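Local coordinates for putative membrane anchored protein (Corynebacterium diphtheriae, PDB 3LSO), which is of unknown function but is probably anchored in the membrane, with an elongated extracytoplasmic part built of beta domains, at residues S35-G39 / G169-N173; F230-I234 / L458-P462; S327-N331 / V404-P409. Residues are numbered along the deposited sequence.

Contact 1 (S35-G39 / G169-N173)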
loop_
_atom_site.group_PDB
_atom_site.type_symbol
_atom_site.label_atom_id
_atom_site.label_comp_id
_atom_site.label_asym_id
_atom_site.label_seq_id
_atom_site.Cartn_x
_atom_site.Cartn_y
_atom_site.Cartn_z
ATOM N N SER B 35 -33.737 -29.014 34.442
ATOM C CA SER B 35 -35.102 -29.526 34.464
ATOM C C SER B 35 -35.061 -31.005 34.062
ATOM O O SER B 35 -34.656 -31.365 32.954
ATOM C CB SER B 35 -36.005 -28.717 33.536
ATOM O OG SER B 35 -37.362 -29.097 33.694
ATOM N N ALA B 36 -35.436 -31.863 34.994
ATOM C CA ALA B 36 -35.437 -33.301 34.764
ATOM C C ALA B 36 -36.818 -33.884 34.999
ATOM O O ALA B 36 -37.656 -33.286 35.692
ATOM C CB ALA B 36 -34.425 -33.988 35.676
ATOM N N ALA B 37 -37.033 -35.061 34.426
ATOM C CA ALA B 37 -38.217 -35.851 34.679
ATOM C C ALA B 37 -39.472 -35.119 34.237
ATOM O O ALA B 37 -40.388 -34.901 35.023
ATOM C CB ALA B 37 -38.290 -36.207 36.138
ATOM N N TRP B 38 -39.505 -34.704 32.981
ATOM C CA TRP B 38 -40.722 -34.130 32.433
ATOM C C TRP B 38 -41.167 -32.902 33.240
ATOM O O TRP B 38 -42.366 -32.647 33.412
ATOM C CB TRP B 38 -41.794 -35.234 32.372
ATOM C CG TRP B 38 -41.263 -36.401 31.606
ATOM C CD1 TRP B 38 -41.128 -36.482 30.262
ATOM C CD2 TRP B 38 -40.711 -37.605 32.136
ATOM N NE1 TRP B 38 -40.565 -37.675 29.908
ATOM C CE2 TRP B 38 -40.291 -38.387 31.040
ATOM C CE3 TRP B 38 -40.532 -38.101 33.425
ATOM C CZ2 TRP B 38 -39.702 -39.636 31.189
ATOM C CZ3 TRP B 38 -39.953 -39.352 33.576
ATOM C CH2 TRP B 38 -39.547 -40.105 32.460
ATOM N N GLY B 39 -40.169 -32.166 33.733
ATOM C CA GLY B 39 -40.356 -30.958 34.533
ATOM C C GLY B 39 -40.624 -31.135 36.029
ATOM O O GLY B 39 -40.794 -30.144 36.757
ATOM N N GLY B 169 -32.031 -43.495 32.696
ATOM C CA GLY B 169 -33.380 -43.480 32.122
ATOM C C GLY B 169 -34.071 -42.115 32.197
ATOM O O GLY B 169 -35.115 -41.913 31.570
ATOM N N TYR B 170 -33.510 -41.177 32.965
ATOM C CA TYR B 170 -34.090 -39.845 33.076
ATOM C C TYR B 170 -33.465 -38.955 32.041
ATOM O O TYR B 170 -32.349 -39.214 31.617
ATOM C CB TYR B 170 -33.851 -39.251 34.463
ATOM C CG TYR B 170 -34.769 -39.793 35.518
ATOM C CD1 TYR B 170 -36.066 -39.309 35.654
ATOM C CD2 TYR B 170 -34.350 -40.799 36.381
ATOM C CE1 TYR B 170 -36.927 -39.810 36.637
ATOM C CE2 TYR B 170 -35.200 -41.303 37.373
ATOM C CZ TYR B 170 -36.488 -40.802 37.491
ATOM O OH TYR B 170 -37.333 -41.309 38.449
ATOM N N THR B 171 -34.181 -37.910 31.638
ATOM C CA THR B 171 -33.638 -36.889 30.746
ATOM C C THR B 171 -33.604 -35.562 31.480
ATOM O O THR B 171 -34.619 -35.136 32.027
ATOM C CB THR B 171 -34.508 -36.751 29.497
ATOM O OG1 THR B 171 -34.357 -37.919 28.701
ATOM C CG2 THR B 171 -34.093 -35.577 28.668
ATOM N N ALA B 172 -32.446 -34.909 31.494
ATOM C CA ALA B 172 -32.339 -33.583 32.115
ATOM C C ALA B 172 -31.858 -32.492 31.159
ATOM O O ALA B 172 -30.852 -32.667 30.456
ATOM C CB ALA B 172 -31.458 -33.631 33.350
ATOM N N ASN B 173 -32.575 -31.368 31.146
ATOM C CA ASN B 173 -32.212 -30.238 30.303
ATOM C C ASN B 173 -31.606 -29.138 31.143
ATOM O O ASN B 173 -32.270 -28.556 31.984
ATOM C CB ASN B 173 -33.426 -29.706 29.538
ATOM C CG ASN B 173 -34.090 -30.765 28.674
ATOM O OD1 ASN B 173 -33.437 -31.438 27.859
ATOM N ND2 ASN B 173 -35.404 -30.921 28.846
#

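Contact 2 (F230-I234 / L458-P462)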
loop_
_atom_site.group_PDB
_atom_site.type_symbol
_atom_site.label_atom_id
_atom_site.label_comp_id
_atom_site.label_asym_id
_atom_site.label_seq_id
_atom_site.Cartn_x
_atom_site.Cartn_y
_atom_site.Cartn_z
ATOM N N PHE B 230 -7.150 3.314 -17.441
ATOM C CA PHE B 230 -7.495 4.696 -17.666
ATOM C C PHE B 230 -6.255 5.539 -17.509
ATOM O O PHE B 230 -5.408 5.275 -16.644
ATOM C CB PHE B 230 -8.512 5.168 -16.647
ATOM C CG PHE B 230 -9.844 4.516 -16.762
ATOM C CD1 PHE B 230 -10.893 5.168 -17.385
ATOM C CD2 PHE B 230 -10.074 3.271 -16.196
ATOM C CE1 PHE B 230 -12.154 4.581 -17.465
ATOM C CE2 PHE B 230 -11.339 2.668 -16.284
ATOM C CZ PHE B 230 -12.375 3.329 -16.923
ATOM N N VAL B 231 -6.152 6.558 -18.346
ATOM C CA VAL B 231 -5.119 7.556 -18.201
ATOM C C VAL B 231 -5.885 8.829 -17.932
ATOM O O VAL B 231 -6.849 9.134 -18.640
ATOM C CB VAL B 231 -4.247 7.697 -19.465
ATOM C CG1 VAL B 231 -3.262 8.810 -19.281
ATOM C CG2 VAL B 231 -3.493 6.426 -19.737
ATOM N N ASN B 232 -5.482 9.542 -16.889
ATOM C CA ASN B 232 -6.171 10.745 -16.481
ATOM C C ASN B 232 -7.678 10.634 -16.582
ATOM O O ASN B 232 -8.357 11.493 -17.156
ATOM C CB ASN B 232 -5.620 11.956 -17.226
ATOM C CG ASN B 232 -4.330 12.499 -16.591
ATOM O OD1 ASN B 232 -3.714 11.876 -15.715
ATOM N ND2 ASN B 232 -3.931 13.667 -17.028
ATOM N N HIS B 233 -8.173 9.540 -16.007
ATOM C CA HIS B 233 -9.604 9.206 -15.882
ATOM C C HIS B 233 -10.406 9.020 -17.180
ATOM O O HIS B 233 -11.646 9.139 -17.195
ATOM C CB HIS B 233 -10.318 10.139 -14.890
ATOM C CG HIS B 233 -9.888 9.946 -13.464
ATOM N ND1 HIS B 233 -10.321 10.760 -12.436
ATOM C CD2 HIS B 233 -9.050 9.043 -12.898
ATOM C CE1 HIS B 233 -9.784 10.359 -11.300
ATOM N NE2 HIS B 233 -9.009 9.318 -11.554
ATOM N N ILE B 234 -9.703 8.674 -18.253
ATOM C CA ILE B 234 -10.351 8.392 -19.539
ATOM C C ILE B 234 -9.908 7.020 -20.086
ATOM O O ILE B 234 -8.724 6.704 -20.110
ATOM C CB ILE B 234 -10.106 9.572 -20.529
ATOM C CG1 ILE B 234 -11.020 10.752 -20.152
ATOM C CG2 ILE B 234 -10.326 9.142 -21.973
ATOM C CD1 ILE B 234 -10.364 12.149 -20.267
ATOM N N LEU B 458 -8.834 16.587 -13.724
ATOM C CA LEU B 458 -9.319 15.309 -14.236
ATOM C C LEU B 458 -10.840 15.256 -14.193
ATOM O O LEU B 458 -11.441 15.763 -13.238
ATOM C CB LEU B 458 -8.781 14.160 -13.383
ATOM C CG LEU B 458 -7.304 13.782 -13.409
ATOM C CD1 LEU B 458 -6.434 14.905 -12.837
ATOM C CD2 LEU B 458 -7.117 12.493 -12.627
ATOM N N PRO B 459 -11.474 14.633 -15.214
ATOM C CA PRO B 459 -12.898 14.344 -15.078
ATOM C C PRO B 459 -13.043 13.257 -14.038
ATOM O O PRO B 459 -12.049 12.670 -13.624
ATOM C CB PRO B 459 -13.290 13.800 -16.457
ATOM C CG PRO B 459 -12.153 14.182 -17.372
ATOM C CD PRO B 459 -10.947 14.161 -16.506
ATOM N N ALA B 460 -14.255 12.998 -13.586
ATOM C CA ALA B 460 -14.452 11.868 -12.704
ATOM C C ALA B 460 -14.414 10.611 -13.547
ATOM O O ALA B 460 -14.856 10.608 -14.699
ATOM C CB ALA B 460 -15.781 11.975 -11.974
ATOM N N LEU B 461 -13.864 9.552 -12.972
ATOM C CA LEU B 461 -14.091 8.221 -13.493
ATOM C C LEU B 461 -15.588 7.928 -13.560
ATOM O O LEU B 461 -16.314 8.228 -12.611
ATOM C CB LEU B 461 -13.460 7.188 -12.575
ATOM C CG LEU B 461 -11.981 6.906 -12.655
ATOM C CD1 LEU B 461 -11.670 5.894 -11.575
ATOM C CD2 LEU B 461 -11.626 6.368 -14.024
ATOM N N PRO B 462 -16.051 7.337 -14.677
ATOM C CA PRO B 462 -17.414 6.789 -14.757
ATOM C C PRO B 462 -17.722 5.824 -13.612
ATOM O O PRO B 462 -16.925 4.928 -13.324
ATOM C CB PRO B 462 -17.421 6.027 -16.096
ATOM C CG PRO B 462 -15.981 6.079 -16.619
ATOM C CD PRO B 462 -15.362 7.276 -15.978
#

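Contact 3 (S327-N331 / V404-P409)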
loop_
_atom_site.group_PDB
_atom_site.type_symbol
_atom_site.label_atom_id
_atom_site.label_comp_id
_atom_site.label_asym_id
_atom_site.label_seq_id
_atom_site.Cartn_x
_atom_site.Cartn_y
_atom_site.Cartn_z
ATOM N N SER B 327 24.644 21.006 -7.977
ATOM C CA SER B 327 25.916 20.637 -7.398
ATOM C C SER B 327 26.454 19.384 -8.058
ATOM O O SER B 327 25.734 18.412 -8.198
ATOM C CB SER B 327 25.726 20.346 -5.917
ATOM O OG SER B 327 25.568 21.506 -5.140
ATOM N N LEU B 328 27.720 19.374 -8.440
ATOM C CA LEU B 328 28.389 18.119 -8.791
ATOM C C LEU B 328 29.096 17.599 -7.558
ATOM O O LEU B 328 29.825 18.341 -6.903
ATOM C CB LEU B 328 29.399 18.370 -9.891
ATOM C CG LEU B 328 30.327 17.282 -10.404
ATOM C CD1 LEU B 328 31.118 17.922 -11.483
ATOM C CD2 LEU B 328 31.298 16.741 -9.322
ATOM N N LEU B 329 28.915 16.321 -7.258
ATOM C CA LEU B 329 29.439 15.725 -6.044
ATOM C C LEU B 329 30.599 14.779 -6.370
ATOM O O LEU B 329 30.359 13.662 -6.795
ATOM C CB LEU B 329 28.311 14.973 -5.343
ATOM C CG LEU B 329 27.020 15.779 -5.110
ATOM C CD1 LEU B 329 25.879 14.885 -4.658
ATOM C CD2 LEU B 329 27.205 16.968 -4.132
ATOM N N PRO B 330 31.856 15.224 -6.183
ATOM C CA PRO B 330 32.980 14.419 -6.601
ATOM C C PRO B 330 32.871 13.056 -6.007
ATOM O O PRO B 330 32.428 12.922 -4.863
ATOM C CB PRO B 330 34.179 15.122 -5.966
ATOM C CG PRO B 330 33.790 16.456 -5.857
ATOM C CD PRO B 330 32.319 16.462 -5.553
ATOM N N ASN B 331 33.255 12.046 -6.772
ATOM C CA ASN B 331 33.303 10.714 -6.230
ATOM C C ASN B 331 34.530 10.502 -5.354
ATOM O O ASN B 331 34.408 9.940 -4.284
ATOM C CB ASN B 331 33.262 9.684 -7.334
ATOM C CG ASN B 331 33.072 8.274 -6.796
ATOM O OD1 ASN B 331 33.779 7.836 -5.887
ATOM N ND2 ASN B 331 32.115 7.554 -7.361
ATOM N N VAL B 404 39.939 19.817 -8.445
ATOM C CA VAL B 404 39.047 19.827 -7.310
ATOM C C VAL B 404 39.759 19.032 -6.249
ATOM O O VAL B 404 39.999 17.843 -6.409
ATOM C CB VAL B 404 37.729 19.200 -7.696
ATOM C CG1 VAL B 404 36.776 19.104 -6.483
ATOM C CG2 VAL B 404 37.118 20.008 -8.833
ATOM N N VAL B 405 40.132 19.675 -5.165
ATOM C CA VAL B 405 41.053 19.008 -4.255
ATOM C C VAL B 405 40.373 18.211 -3.195
ATOM O O VAL B 405 41.051 17.446 -2.508
ATOM C CB VAL B 405 42.083 19.962 -3.577
ATOM C CG1 VAL B 405 42.786 20.816 -4.603
ATOM C CG2 VAL B 405 41.431 20.830 -2.544
ATOM N N ASP B 406 39.067 18.397 -3.019
ATOM C CA ASP B 406 38.311 17.651 -1.989
ATOM C C ASP B 406 36.963 17.179 -2.539
ATOM O O ASP B 406 36.572 17.587 -3.622
ATOM C CB ASP B 406 38.135 18.483 -0.708
ATOM C CG ASP B 406 37.379 19.788 -0.942
ATOM O OD1 ASP B 406 36.382 19.790 -1.714
ATOM O OD2 ASP B 406 37.771 20.825 -0.345
ATOM N N THR B 407 36.246 16.335 -1.807
ATOM C CA THR B 407 34.952 15.849 -2.310
ATOM C C THR B 407 33.756 16.754 -1.975
ATOM O O THR B 407 32.606 16.294 -1.986
ATOM C CB THR B 407 34.611 14.454 -1.782
ATOM O OG1 THR B 407 34.466 14.532 -0.365
ATOM C CG2 THR B 407 35.693 13.463 -2.119
ATOM N N SER B 408 33.990 18.026 -1.679
ATOM C CA SER B 408 32.867 18.874 -1.312
ATOM C C SER B 408 32.198 19.416 -2.584
ATOM O O SER B 408 32.877 19.693 -3.590
ATOM C CB SER B 408 33.308 19.971 -0.345
ATOM O OG SER B 408 33.949 21.009 -1.052
ATOM N N PRO B 409 30.855 19.560 -2.562
ATOM C CA PRO B 409 30.102 19.890 -3.769
ATOM C C PRO B 409 30.691 21.052 -4.544
ATOM O O PRO B 409 31.089 22.044 -3.933
ATOM C CB PRO B 409 28.749 20.316 -3.214
ATOM C CG PRO B 409 28.619 19.623 -1.909
ATOM C CD PRO B 409 30.000 19.620 -1.357
#

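Contact 1 (S35-G39 / G169-N173)
The strand that runs into Ser35 and Ala36 lies antiparallel to the start of strand 170-177. Ser35 and Asn173 make a hydrogen-bonded pair with CA atoms 5.1 Å apart: Ser35 N donates to Asn173 O at 2.9 Å, and Asn173 N returns a bond to Ser35 O at 2.8 Å. Ala36 and Ala172 follow as a non-hydrogen-bonded pair, their CA atoms drawn in to 4.1 Å, flanked by CA-H...O contacts from Ala172 CA to Ser35 O (3.3 Å) and from Ala36 CA to Thr171 O (3.4 Å). Beyond this the ladder frays. Ala37 N reaches Thr171 O at 3.4 Å, a weak bond, as the chain turns off the strand through three residues of positive phi, Ala37, Trp38 and Gly39.

The side chains are modest within the ladder and large at its end. The methyl groups of Ala36 and Ala172 touch (CB-CB 3.8 Å) on one face of the sheet, while Ser35 and Asn173 occupy the other, where Asn173 OD1 is hydrogen-bonded to Thr164 of the adjacent strand 150-167. Past the last bridge, the Tyr170 ring packs against Ala37 (CD1 to Ala37 CB 3.8 Å) and meets the Trp38 indole obliquely, Tyr170 CE1 lying 4.3 Å from Trp38 CZ3, a loose apolar approach on the surface.

Strand 25-36 also pairs with strand 41-54, to which the Ala37-Gly39 turn leads. The contact is thus the end of an antiparallel ladder at a strand-to-strand turn, within the all-beta DIP2116-like N-terminal domain, assigned to the E-set clan.

Contact 2 (F230-I234 / L458-P462)
His233 gives up the most surface here, 114 Å², followed by Leu461 (78 Å²) and Leu458 (62 Å²), and the two leucines clasp the imidazole between them. Leu458 CD2 sits 3.6 Å from the centroid of the His233 ring over one face, and Leu461 CG 3.8 Å from it over the opposite face, both as CH-pi contacts. The ring edge does the polar work: His233 ND1 donates to Pro459 O at 2.8 Å, fixing the extended, proline-rich backbone between the two leucines, while NE2 is hydrogen-bonded to Glu279. Leu461 serves a second ring as well, its CD2 lying 3.8 Å from the centroid of Phe230 in another CH-pi contact. Farther out, Pro459 CG touches Ile234 CD1 at 4.0 Å.

His233 is the second of the two central residues of a type I' turn, Val231-Ile234, and its CA-to-CB bond points toward 458-462; Ile234 N bonds to Val231 O at 2.9 Å and Val231 N to Ile234 O at 3.1 Å. This is a two-residue beta hairpin joining strands 226-231 and 234-241, neighbours in a five-stranded mixed sheet, against which the irregular segment after strand 440-453 packs.

Contact 3 (S327-N331 / V404-P409)
The Pro330 ring, just past the end of strand 321-329, points into the 404-409 loop and gives up 79 Å² to it. Its CG lies 4.0 Å from Val404 CG1 and 3.7 Å from Asp406 O, and its CD is 3.6 Å from Thr407 O, so the ring meets one valine methyl and a row of backbone carbonyls. Pro409 makes the second patch: its CG packs on Leu329 CD2 at 3.7 Å, and its CA makes a CA-H...O contact with Leu328 O at 3.5 Å.

The loop, crossing from strand 403-404 of another sheet to strand 410-417, holds its own shape through an Asx turn, Asp406 OD1 accepting from Ser408 N at 3.0 Å and also from Ser408 OG at 2.8 Å. Neither proline has a backbone NH to donate. At this end of an inner strand of the four-stranded sheet, the two segments therefore rest on packing and one CA-H...O contact, while polar ties, such as the backbone pairing of Leu328 with Gln410, lie just beyond.

Contact 1 lies far out in the N-terminal domain, about 94 Å from contact 3 between centres and on the opposite side of the chain's centre; contact 2, about 21 Å from that centre, is the most central. Contact 3 is nested in the chain loop that contact 2 closes, yet their nearest atoms are about 31 Å apart, and the three contacts share no strand. Contacts 1 and 2 are largely surface, contact 3 partly buried. Their chemistry follows their place: backbone ladder bonds join neighbouring strands in contact 1, one side-chain bond with CH-pi packing holds a tail on a hairpin in contact 2, and proline packing on side chains and backbone carbonyls joins strand end to loop in contact 3.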